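Local coordinates for oligopeptide ABC transporter, periplasmic oligopeptide-binding protein, putative (Thermotoga maritima MSB8, PDB 5IPW) that probably binds oligopeptides outside the cytoplasmic membrane and hands them to an ABC transporter for uptake, at residues V359-A364 with K415-M420. Sequence-based numbering, arbitrary orientation.
Sequences VRFRQA and KLLDEM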
loop_
_atom_site.group_PDB
_atom_site.type_symbol
_atom_site.label_atom_id
_atom_site.label_comp_id
_atom_site.label_asym_id
_atom_site.label_seq_id
_atom_site.Cartn_x
_atom_site.Cartn_y
_atom_site.Cartn_z
ATOM N N VAL A 359 -5.099 -7.266 -31.261
ATOM C CA VAL A 359 -5.649 -7.810 -30.015
ATOM C C VAL A 359 -5.654 -9.338 -30.017
ATOM O O VAL A 359 -5.292 -9.983 -29.028
ATOM C CB VAL A 359 -7.106 -7.345 -29.792
ATOM C CG1 VAL A 359 -7.625 -7.857 -28.454
ATOM C CG2 VAL A 359 -7.219 -5.822 -29.856
ATOM N N ARG A 360 -6.082 -9.899 -31.142
ATOM C CA ARG A 360 -6.197 -11.341 -31.309
ATOM C C ARG A 360 -4.880 -12.072 -31.082
ATOM O O ARG A 360 -4.876 -13.198 -30.589
ATOM C CB ARG A 360 -6.749 -11.649 -32.701
ATOM C CG ARG A 360 -8.220 -11.267 -32.855
ATOM C CD ARG A 360 -8.499 -10.536 -34.158
ATOM N NE ARG A 360 -8.018 -11.285 -35.316
ATOM C CZ ARG A 360 -8.009 -10.827 -36.565
ATOM N NH1 ARG A 360 -8.457 -9.606 -36.849
ATOM N NH2 ARG A 360 -7.545 -11.601 -37.535
ATOM N N PHE A 361 -3.768 -11.431 -31.443
ATOM C CA PHE A 361 -2.452 -12.008 -31.196
ATOM C C PHE A 361 -2.209 -12.136 -29.694
ATOM O O PHE A 361 -1.672 -13.149 -29.228
ATOM C CB PHE A 361 -1.329 -11.185 -31.854
ATOM C CG PHE A 361 0.038 -11.810 -31.699
ATOM C CD1 PHE A 361 0.331 -13.033 -32.298
ATOM C CD2 PHE A 361 1.019 -11.205 -30.921
ATOM C CE1 PHE A 361 1.576 -13.632 -32.139
ATOM C CE2 PHE A 361 2.267 -11.800 -30.763
ATOM C CZ PHE A 361 2.545 -13.017 -31.370
ATOM N N ARG A 362 -2.617 -11.118 -28.942
ATOM C CA ARG A 362 -2.432 -11.115 -27.486
ATOM C C ARG A 362 -3.378 -12.123 -26.828
ATOM O O ARG A 362 -2.934 -12.976 -26.050
ATOM C CB ARG A 362 -2.618 -9.705 -26.919
ATOM C CG ARG A 362 -1.698 -8.682 -27.579
ATOM C CD ARG A 362 -1.653 -7.362 -26.839
ATOM N NE ARG A 362 -2.914 -6.619 -26.895
ATOM C CZ ARG A 362 -3.173 -5.590 -27.705
ATOM N NH1 ARG A 362 -2.281 -5.150 -28.593
ATOM N NH2 ARG A 362 -4.358 -4.993 -27.633
ATOM N N GLN A 363 -4.666 -12.045 -27.176
ATOM C CA GLN A 363 -5.655 -13.048 -26.748
ATOM C C GLN A 363 -5.089 -14.456 -26.939
ATOM O O GLN A 363 -5.098 -15.283 -26.012
ATOM C CB GLN A 363 -6.960 -12.896 -27.537
ATOM C CG GLN A 363 -7.748 -11.640 -27.185
ATOM C CD GLN A 363 -8.913 -11.358 -28.127
ATOM O OE1 GLN A 363 -9.100 -12.041 -29.134
ATOM N NE2 GLN A 363 -9.703 -10.338 -27.800
ATOM N N ALA A 364 -4.570 -14.704 -28.141
ATOM C CA ALA A 364 -3.944 -15.982 -28.475
ATOM C C ALA A 364 -2.766 -16.303 -27.559
ATOM O O ALA A 364 -2.643 -17.427 -27.065
ATOM C CB ALA A 364 -3.495 -15.980 -29.930
ATOM N N LYS A 415 -6.090 -21.459 -33.309
ATOM C CA LYS A 415 -7.144 -21.019 -34.207
ATOM C C LYS A 415 -7.103 -19.506 -34.400
ATOM O O LYS A 415 -7.157 -19.021 -35.528
ATOM C CB LYS A 415 -8.521 -21.466 -33.679
ATOM C CG LYS A 415 -9.661 -21.303 -34.677
ATOM C CD LYS A 415 -9.503 -22.221 -35.887
ATOM C CE LYS A 415 -9.735 -21.480 -37.198
ATOM N NZ LYS A 415 -9.121 -22.184 -38.358
ATOM N N LEU A 416 -6.999 -18.765 -33.300
ATOM C CA LEU A 416 -6.962 -17.291 -33.356
ATOM C C LEU A 416 -5.818 -16.728 -34.211
ATOM O O LEU A 416 -5.961 -15.668 -34.828
ATOM C CB LEU A 416 -6.936 -16.672 -31.947
ATOM C CG LEU A 416 -8.297 -16.211 -31.407
ATOM C CD1 LEU A 416 -8.201 -15.914 -29.920
ATOM C CD2 LEU A 416 -8.819 -14.992 -32.162
ATOM N N LEU A 417 -4.697 -17.442 -34.251
ATOM C CA LEU A 417 -3.585 -17.065 -35.115
ATOM C C LEU A 417 -3.945 -17.338 -36.577
ATOM O O LEU A 417 -3.704 -16.495 -37.452
ATOM C CB LEU A 417 -2.320 -17.826 -34.716
ATOM C CG LEU A 417 -1.784 -17.600 -33.296
ATOM C CD1 LEU A 417 -0.573 -18.491 -33.027
ATOM C CD2 LEU A 417 -1.451 -16.132 -33.054
ATOM N N ASP A 418 -4.546 -18.502 -36.831
ATOM C CA ASP A 418 -5.031 -18.840 -38.172
ATOM C C ASP A 418 -5.977 -17.757 -38.688
ATOM O O ASP A 418 -5.923 -17.398 -39.862
ATOM C CB ASP A 418 -5.729 -20.205 -38.192
ATOM C CG ASP A 418 -4.821 -21.342 -37.735
ATOM O OD1 ASP A 418 -3.580 -21.194 -37.800
ATOM O OD2 ASP A 418 -5.351 -22.389 -37.307
ATOM N N GLU A 419 -6.826 -17.226 -37.811
ATOM C CA GLU A 419 -7.711 -16.118 -38.184
ATOM C C GLU A 419 -6.940 -14.892 -38.683
ATOM O O GLU A 419 -7.424 -14.175 -39.557
ATOM C CB GLU A 419 -8.629 -15.705 -37.020
ATOM C CG GLU A 419 -10.005 -16.370 -37.013
ATOM C CD GLU A 419 -10.105 -17.579 -36.094
ATOM O OE1 GLU A 419 -10.820 -18.542 -36.446
ATOM O OE2 GLU A 419 -9.492 -17.567 -35.011
ATOM N N MET A 420 -5.757 -14.647 -38.117
ATOM C CA MET A 420 -4.937 -13.484 -38.489
ATOM C C MET A 420 -4.272 -13.629 -39.860
ATOM O O MET A 420 -4.030 -12.635 -40.545
ATOM C CB MET A 420 -3.869 -13.218 -37.423
ATOM C CG MET A 420 -4.423 -12.822 -36.060
ATOM S SD MET A 420 -3.166 -12.729 -34.760
ATOM C CE MET A 420 -1.909 -11.719 -35.544
HETATM O O HOH W 1 -7.466 -11.671 -40.181
#
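M420 lays its thioether over the first turn of helix 359-367, SD standing 3.6 Å from the backbone N of F361 while CE lies 3.8 Å from CB of that residue. A bend at chi3 (50°) after an extended chi2 turns the methyl toward the phenylalanine. Nearer the backbone, CG of M420 lies 3.7 Å from NH2 of R360, where the two side chains pass each other in opposite directions. An alanine in place of M420 would probably open a gap beside F361 and leave the R360 guanidinium freer to swing. One water, in the guanidinium plane, accepts from R360 NH2 at 2.6 Å and donates to E419 O, linking the arginine to the backbone of helix 410-420. L416 spreads its two methyls: CD2 lies 3.8 Å from CG of R360, and CD1 of L416 meets CB of Q363. CD2 of L417 touches both CD1 of F361 and CB of A364, 3.7 Å from each. The axes of the two short segments approach to 8.9 Å, their N-to-C directions 162° apart, which identifies a nearly antiparallel helix pair, packed mainly through apolar side chains with R360 and a water at one end, in a member of the family 5 bacterial extracellular solute-binding proteins.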